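Local atomic coordinates of regulator of nonsense transcripts 2 (Homo sapiens, PDB entry 4CEK), a protein that acts in nonsense-mediated mRNA decay as the factor UPF2, whose second of three MIF4G domains is the part described here. Residues 174-179 against 226-231; 222-227 against 262-267; 249-254 against 292-297. One frame throughout, in Å; residues are numbered along the deposited sequence.

Contact 1: 174-179 against 226-231; sequences RLVATL and FKMFTK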
# COMPACT_ATOMS: atom_id res chain seq x y z
N ARG A 174 -7.88 3.12 2.13
CA ARG A 174 -9.05 4.02 2.10
C ARG A 174 -9.01 5.03 3.27
O ARG A 174 -9.24 6.22 3.08
CB ARG A 174 -10.37 3.25 2.13
CG ARG A 174 -11.53 4.04 1.51
CD ARG A 174 -12.82 3.25 1.50
NE ARG A 174 -14.01 4.09 1.66
CZ ARG A 174 -14.70 4.69 0.68
NH1 ARG A 174 -14.34 4.56 -0.59
NH2 ARG A 174 -15.76 5.43 0.97
N LEU A 175 -8.73 4.53 4.46
CA LEU A 175 -8.54 5.35 5.66
C LEU A 175 -7.57 6.49 5.36
O LEU A 175 -7.94 7.66 5.47
CB LEU A 175 -7.99 4.50 6.82
CG LEU A 175 -7.96 5.15 8.22
CD1 LEU A 175 -9.35 5.67 8.62
CD2 LEU A 175 -7.47 4.13 9.22
N VAL A 176 -6.36 6.13 4.90
CA VAL A 176 -5.31 7.10 4.66
C VAL A 176 -5.78 8.14 3.66
O VAL A 176 -5.59 9.33 3.89
CB VAL A 176 -4.02 6.42 4.18
CG1 VAL A 176 -3.06 7.46 3.62
CG2 VAL A 176 -3.39 5.61 5.32
N ALA A 177 -6.42 7.72 2.58
CA ALA A 177 -6.82 8.67 1.54
C ALA A 177 -7.99 9.53 2.00
O ALA A 177 -8.20 10.65 1.51
CB ALA A 177 -7.18 7.93 0.27
N THR A 178 -8.78 8.99 2.92
CA THR A 178 -9.94 9.72 3.44
C THR A 178 -9.50 10.81 4.45
O THR A 178 -10.07 11.88 4.50
CB THR A 178 -10.94 8.74 4.10
OG1 THR A 178 -11.42 7.81 3.12
CG2 THR A 178 -12.10 9.50 4.67
N LEU A 179 -8.46 10.51 5.23
CA LEU A 179 -7.87 11.46 6.13
C LEU A 179 -7.04 12.55 5.44
O LEU A 179 -6.91 13.66 5.96
CB LEU A 179 -7.00 10.70 7.15
CG LEU A 179 -7.82 9.81 8.09
CD1 LEU A 179 -6.92 9.05 9.07
CD2 LEU A 179 -8.82 10.67 8.84
N PHE A 226 -5.55 4.77 -4.85
CA PHE A 226 -6.12 5.92 -4.16
C PHE A 226 -5.41 7.27 -4.44
O PHE A 226 -5.77 8.31 -3.87
CB PHE A 226 -6.15 5.64 -2.64
CG PHE A 226 -7.35 4.84 -2.21
CD1 PHE A 226 -8.59 5.40 -2.23
CD2 PHE A 226 -7.20 3.54 -1.79
CE1 PHE A 226 -9.70 4.67 -1.85
CE2 PHE A 226 -8.28 2.81 -1.40
CZ PHE A 226 -9.53 3.37 -1.42
N LYS A 227 -4.39 7.24 -5.31
CA LYS A 227 -3.57 8.40 -5.65
C LYS A 227 -2.80 8.95 -4.46
O LYS A 227 -2.49 10.13 -4.45
CB LYS A 227 -4.41 9.54 -6.26
CG LYS A 227 -5.36 9.10 -7.37
CD LYS A 227 -6.19 10.27 -7.89
CE LYS A 227 -7.34 9.79 -8.79
NZ LYS A 227 -8.48 10.76 -8.89
N MET A 228 -2.52 8.13 -3.44
CA MET A 228 -1.59 8.52 -2.38
C MET A 228 -0.14 8.34 -2.83
O MET A 228 0.70 9.10 -2.43
CB MET A 228 -1.85 7.75 -1.11
CG MET A 228 -3.21 8.04 -0.49
SD MET A 228 -3.51 9.79 0.00
CE MET A 228 -4.36 10.49 -1.41
N PHE A 229 0.14 7.34 -3.67
CA PHE A 229 1.35 7.32 -4.51
C PHE A 229 0.91 7.80 -5.86
O PHE A 229 -0.21 7.51 -6.25
CB PHE A 229 1.92 5.93 -4.66
CG PHE A 229 2.73 5.50 -3.49
CD1 PHE A 229 4.08 5.77 -3.42
CD2 PHE A 229 2.14 4.82 -2.44
CE1 PHE A 229 4.83 5.36 -2.34
CE2 PHE A 229 2.89 4.42 -1.34
CZ PHE A 229 4.24 4.68 -1.30
N THR A 230 1.74 8.59 -6.53
CA THR A 230 1.41 9.08 -7.85
C THR A 230 1.80 7.97 -8.80
O THR A 230 2.56 7.05 -8.41
CB THR A 230 2.22 10.35 -8.24
OG1 THR A 230 3.60 10.03 -8.13
CG2 THR A 230 1.88 11.60 -7.36
N LYS A 231 1.32 8.06 -10.05
CA LYS A 231 1.61 7.08 -11.11
C LYS A 231 3.09 7.02 -11.35
O LYS A 231 3.68 5.93 -11.48
CB LYS A 231 0.89 7.46 -12.39
CG LYS A 231 -0.62 7.24 -12.26
CD LYS A 231 -1.46 7.99 -13.30
CE LYS A 231 -2.93 7.74 -13.03
NZ LYS A 231 -3.44 8.72 -12.01
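F226 lays one face of its ring over the backbone of R174, a CH-pi contact in which R174 CA stands 4.0 Å from the centroid of the F226 ring. In the all-helical MIF4G fold, this is how helix 169-179 meets the loop that follows helix 210-225. That loop begins with a Schellman motif: K227 has its positive phi, and F226 and M228 on either side of it both point toward helix 169-179. R174 has CG anti to its backbone N (chi1 -155°), which carries the aliphatic chain past the tip of the ring, CG of R174 lying 3.6 Å from F226 CZ. Its guanidinium continues to D135, by a salt bridge, and to the carbonyls of N16, F17 and N20, so the charged end is bonded beyond the ring. A177 fills the angle between the two loop side chains: its CB touches F226 CD1 at 3.8 Å, while M228, bent at chi2 and chi3, folds its sulfur against the backbone, with SD 3.8 Å from A177 CA. Within the helix, R174 O accepts from both T178 N and T178 OG1, the hydroxyl lying 2.7 Å from R174 O and 44° out of the carbonyl plane.

Contact 2: 222-227 against 262-267; sequences ELTKFK and RFLFRS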
# COMPACT_ATOMS: atom_id res chain seq x y z
N GLU A 222 -2.29 -0.53 -3.43
CA GLU A 222 -3.60 -0.02 -2.97
C GLU A 222 -3.58 1.52 -2.84
O GLU A 222 -4.47 2.24 -3.33
CB GLU A 222 -3.95 -0.66 -1.63
CG GLU A 222 -4.44 -2.11 -1.74
CD GLU A 222 -5.60 -2.23 -2.73
OE1 GLU A 222 -6.46 -1.32 -2.78
OE2 GLU A 222 -5.65 -3.19 -3.52
N LEU A 223 -2.49 2.02 -2.29
CA LEU A 223 -2.24 3.45 -2.17
C LEU A 223 -2.15 4.13 -3.51
O LEU A 223 -2.48 5.30 -3.63
CB LEU A 223 -0.98 3.68 -1.32
CG LEU A 223 -1.26 3.45 0.18
CD1 LEU A 223 0.00 3.31 0.98
CD2 LEU A 223 -2.12 4.59 0.74
N THR A 224 -1.71 3.41 -4.55
CA THR A 224 -1.57 4.00 -5.87
C THR A 224 -2.96 4.19 -6.45
O THR A 224 -3.27 5.25 -7.08
CB THR A 224 -0.76 3.07 -6.82
OG1 THR A 224 0.55 2.88 -6.27
CG2 THR A 224 -0.63 3.66 -8.22
N LYS A 225 -3.81 3.17 -6.25
CA LYS A 225 -5.20 3.25 -6.74
C LYS A 225 -5.94 4.41 -6.07
O LYS A 225 -6.83 4.97 -6.65
CB LYS A 225 -5.97 1.90 -6.59
CG LYS A 225 -5.58 0.85 -7.66
CD LYS A 225 -6.24 -0.54 -7.49
CE LYS A 225 -5.92 -1.21 -6.16
NZ LYS A 225 -6.31 -2.66 -6.08
N PHE A 226 -5.55 4.77 -4.85
CA PHE A 226 -6.12 5.92 -4.16
C PHE A 226 -5.41 7.27 -4.44
O PHE A 226 -5.77 8.31 -3.87
CB PHE A 226 -6.15 5.64 -2.64
CG PHE A 226 -7.35 4.84 -2.21
CD1 PHE A 226 -8.59 5.40 -2.23
CD2 PHE A 226 -7.20 3.54 -1.79
CE1 PHE A 226 -9.70 4.67 -1.85
CE2 PHE A 226 -8.28 2.81 -1.40
CZ PHE A 226 -9.53 3.37 -1.42
N LYS A 227 -4.39 7.24 -5.31
CA LYS A 227 -3.57 8.40 -5.65
C LYS A 227 -2.80 8.95 -4.46
O LYS A 227 -2.49 10.13 -4.45
CB LYS A 227 -4.41 9.54 -6.26
CG LYS A 227 -5.36 9.10 -7.37
CD LYS A 227 -6.19 10.27 -7.89
CE LYS A 227 -7.34 9.79 -8.79
NZ LYS A 227 -8.48 10.76 -8.89
N ARG A 262 -3.76 -2.49 -13.86
CA ARG A 262 -4.84 -2.05 -14.73
C ARG A 262 -5.13 -0.59 -14.54
O ARG A 262 -5.38 0.10 -15.52
CB ARG A 262 -6.12 -2.86 -14.53
CG ARG A 262 -6.09 -4.20 -15.24
CD ARG A 262 -7.05 -5.16 -14.58
NE ARG A 262 -7.19 -6.40 -15.34
CZ ARG A 262 -8.02 -7.39 -15.03
NH1 ARG A 262 -8.82 -7.30 -13.96
NH2 ARG A 262 -8.05 -8.47 -15.80
N PHE A 263 -5.09 -0.13 -13.30
CA PHE A 263 -5.24 1.30 -13.00
C PHE A 263 -4.21 2.10 -13.79
O PHE A 263 -4.54 3.09 -14.46
CB PHE A 263 -5.12 1.55 -11.49
CG PHE A 263 -5.18 3.01 -11.09
CD1 PHE A 263 -6.38 3.65 -10.92
CD2 PHE A 263 -4.00 3.73 -10.84
CE1 PHE A 263 -6.43 5.00 -10.54
CE2 PHE A 263 -4.04 5.09 -10.47
CZ PHE A 263 -5.25 5.72 -10.32
N LEU A 264 -2.97 1.63 -13.77
CA LEU A 264 -1.91 2.32 -14.50
C LEU A 264 -2.06 2.23 -16.00
O LEU A 264 -1.82 3.22 -16.73
CB LEU A 264 -0.56 1.78 -14.11
CG LEU A 264 -0.05 2.01 -12.68
CD1 LEU A 264 1.21 1.17 -12.49
CD2 LEU A 264 0.23 3.48 -12.34
N PHE A 265 -2.43 1.04 -16.48
CA PHE A 265 -2.53 0.81 -17.93
C PHE A 265 -3.74 1.58 -18.48
O PHE A 265 -3.65 2.19 -19.51
CB PHE A 265 -2.60 -0.70 -18.25
CG PHE A 265 -2.58 -1.02 -19.71
CD1 PHE A 265 -1.40 -1.13 -20.39
CD2 PHE A 265 -3.76 -1.20 -20.40
CE1 PHE A 265 -1.37 -1.42 -21.75
CE2 PHE A 265 -3.75 -1.50 -21.77
CZ PHE A 265 -2.55 -1.60 -22.45
N ARG A 266 -4.84 1.57 -17.77
CA ARG A 266 -6.05 2.22 -18.26
C ARG A 266 -6.05 3.76 -18.16
O ARG A 266 -6.66 4.45 -18.98
CB ARG A 266 -7.27 1.60 -17.57
CG ARG A 266 -7.46 0.16 -18.00
CD ARG A 266 -8.52 -0.55 -17.20
NE ARG A 266 -8.59 -1.95 -17.61
CZ ARG A 266 -9.35 -2.89 -17.05
NH1 ARG A 266 -10.14 -2.61 -16.01
NH2 ARG A 266 -9.31 -4.13 -17.52
N SER A 267 -5.36 4.30 -17.16
CA SER A 267 -5.28 5.74 -16.97
C SER A 267 -4.49 6.39 -18.11
O SER A 267 -3.39 5.95 -18.44
CB SER A 267 -4.63 6.03 -15.61
OG SER A 267 -5.40 5.45 -14.56
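Two helix ends, those of 210-225 and 247-266, pack here around the ring of F263, a helix-to-helix joint within the MIF4G domain. CG of F263 is anti to its backbone N (chi1 177°), so the phenyl group reaches across to the last turn of the other helix. There K225 CA sits almost exactly on the ring normal, 4.1 Å from the centroid of the F263 ring, in a CH-pi contact. The opposite face belongs to S267 OG, held over the ring centre because it bonds back to the carbonyl of F263, with OG 2.5 Å from F263 O. Obliquely, the carbonyl of T224 approaches too, its O being 3.5 Å from F263 CE2. K225 has CG beside its own N (chi1 -76°), where it rests 3.9 Å from F263 CB; a bend at chi3 (-60°) then takes the end of the chain away from F263. K225 NZ forms a salt bridge with E222 OE2 at 2.7 Å. No hydrogen bond crosses between the two segments, so their contact is mainly ring packing; the charged K225 NZ adds a link between the helices through T259 O, one turn before F263.

Contact 3: 249-254 against 292-297; sequences HIEMAC and ARYVTM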
# COMPACT_ATOMS: atom_id res chain seq x y z
N HIS A 249 12.67 -10.05 -7.60
CA HIS A 249 12.19 -8.84 -8.23
C HIS A 249 11.08 -9.05 -9.22
O HIS A 249 10.25 -8.12 -9.44
CB HIS A 249 13.32 -8.09 -8.90
CG HIS A 249 14.38 -7.64 -7.94
ND1 HIS A 249 15.50 -6.99 -8.35
CD2 HIS A 249 14.48 -7.77 -6.55
CE1 HIS A 249 16.27 -6.72 -7.28
NE2 HIS A 249 15.64 -7.20 -6.17
N ILE A 250 11.08 -10.22 -9.87
CA ILE A 250 10.07 -10.61 -10.85
C ILE A 250 8.77 -10.80 -10.09
O ILE A 250 7.74 -10.29 -10.55
CB ILE A 250 10.42 -11.92 -11.63
CG1 ILE A 250 11.57 -11.74 -12.63
CG2 ILE A 250 9.23 -12.40 -12.43
CD1 ILE A 250 12.26 -13.05 -13.03
N GLU A 251 8.79 -11.48 -8.94
CA GLU A 251 7.54 -11.69 -8.19
C GLU A 251 6.97 -10.40 -7.62
O GLU A 251 5.76 -10.15 -7.73
CB GLU A 251 7.68 -12.70 -7.08
CG GLU A 251 8.50 -13.91 -7.41
CD GLU A 251 8.30 -15.04 -6.42
OE1 GLU A 251 7.11 -15.24 -5.98
OE2 GLU A 251 9.33 -15.71 -6.09
N MET A 252 7.82 -9.60 -7.01
CA MET A 252 7.40 -8.27 -6.51
C MET A 252 6.74 -7.49 -7.63
O MET A 252 5.68 -6.91 -7.44
CB MET A 252 8.59 -7.48 -5.94
CG MET A 252 9.24 -8.12 -4.70
SD MET A 252 10.74 -7.23 -4.19
CE MET A 252 10.01 -5.64 -3.84
N ALA A 253 7.36 -7.51 -8.79
CA ALA A 253 6.81 -6.85 -9.99
C ALA A 253 5.41 -7.33 -10.36
O ALA A 253 4.56 -6.50 -10.74
CB ALA A 253 7.72 -7.09 -11.19
N CYS A 254 5.21 -8.65 -10.32
CA CYS A 254 3.98 -9.29 -10.77
C CYS A 254 2.91 -9.06 -9.75
O CYS A 254 1.75 -8.79 -10.12
CB CYS A 254 4.18 -10.82 -11.06
SG CYS A 254 5.26 -11.16 -12.53
N ALA A 292 11.19 -21.57 -16.39
CA ALA A 292 9.78 -21.68 -16.79
C ALA A 292 8.78 -21.04 -15.83
O ALA A 292 7.81 -20.43 -16.27
CB ALA A 292 9.42 -23.16 -16.95
N ARG A 293 9.00 -21.19 -14.53
CA ARG A 293 8.05 -20.69 -13.53
C ARG A 293 7.87 -19.16 -13.61
O ARG A 293 6.79 -18.63 -13.41
CB ARG A 293 8.46 -21.15 -12.12
CG ARG A 293 7.59 -20.53 -11.03
CD ARG A 293 7.71 -21.20 -9.66
NE ARG A 293 7.40 -20.25 -8.58
CZ ARG A 293 8.29 -19.43 -7.99
NH1 ARG A 293 9.58 -19.45 -8.34
NH2 ARG A 293 7.88 -18.59 -7.04
N TYR A 294 8.94 -18.46 -13.94
CA TYR A 294 8.91 -17.01 -13.96
C TYR A 294 8.52 -16.53 -15.34
O TYR A 294 8.00 -15.43 -15.49
CB TYR A 294 10.27 -16.44 -13.55
CG TYR A 294 10.59 -16.63 -12.09
CD1 TYR A 294 10.21 -15.70 -11.16
CD2 TYR A 294 11.25 -17.76 -11.65
CE1 TYR A 294 10.48 -15.86 -9.81
CE2 TYR A 294 11.52 -17.94 -10.30
CZ TYR A 294 11.14 -16.97 -9.39
OH TYR A 294 11.42 -17.12 -8.04
N VAL A 295 8.76 -17.35 -16.36
CA VAL A 295 8.28 -17.02 -17.69
C VAL A 295 6.74 -16.93 -17.65
O VAL A 295 6.13 -15.97 -18.13
CB VAL A 295 8.83 -18.03 -18.75
CG1 VAL A 295 8.26 -17.73 -20.14
CG2 VAL A 295 10.36 -17.96 -18.78
N THR A 296 6.14 -17.91 -16.99
CA THR A 296 4.70 -18.03 -16.88
C THR A 296 4.10 -16.91 -15.98
O THR A 296 3.10 -16.26 -16.35
CB THR A 296 4.36 -19.44 -16.34
OG1 THR A 296 4.85 -20.43 -17.27
CG2 THR A 296 2.91 -19.60 -16.07
N MET A 297 4.74 -16.68 -14.82
CA MET A 297 4.44 -15.50 -13.96
C MET A 297 4.39 -14.16 -14.72
O MET A 297 3.39 -13.47 -14.70
CB MET A 297 5.44 -15.39 -12.82
CG MET A 297 4.93 -14.71 -11.55
SD MET A 297 6.20 -14.64 -10.25
CE MET A 297 6.24 -16.36 -9.72
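The R293 guanidinium carries the methyl of its own-helix neighbour M297 on one face, with CE 3.7 Å above the plane of the R293 group and shifted toward the rim, while E251 OE2 approaches at the edge. The Y294 ring stacks with H247, and at its edge come I250 CG2, 3.7 Å from Y294 CD1, and E251 CG. Extended beyond CG, E251 reaches across to the other helix and stands its carboxylate nearly upright to the guanidinium, planes 83° apart. One oxygen does most of the work: Y294 OH donates to E251 OE2 at 3.2 Å, arriving from above the carboxylate plane. The salt bridge to R293 is longer, a weak hydrogen bond of 3.4 Å from R293 NH2 to E251 OE2. R293 NH1 also donates weakly to Y294 OH, which ties the three polar groups together. These residues join helices 247-266 and 292-305 of the MIF4G domain, separated in sequence by helix 268-287; their short segments run nearly parallel, 10.4 Å apart axis to axis, at 21°. An alanine in place of E251 would remove the shared acceptor and the CG that packs on M297 SD, and would probably loosen the tyrosine hydroxyl and the arginine. Beside the aliphatic part of E251, M297 SD packs 3.7 Å from E251 CG. C254 SG rests 3.7 Å from M297 CG.

In the fold
Contacts 1 and 2 are continuous: they share F226 and K227, and their centres are about 10 Å apart. F226 turns its ring to helix 169-179, whereas T224 and K225 just before it meet F263, so the end of helix 210-225 takes part in both contacts. A probable hydrogen bond, M228 N to L223 O at 2.8 Å, ties the loop of contact 1 to the helix of contact 2. Contact 3 stands apart, its centre about 21 Å from that of contact 2 and about 27 Å from that of contact 1, with nearest atoms about 9 Å and about 12 Å away. It is nevertheless linked to contact 2 through helix 247-266, which serves contact 3 near its start and contact 2 at its end.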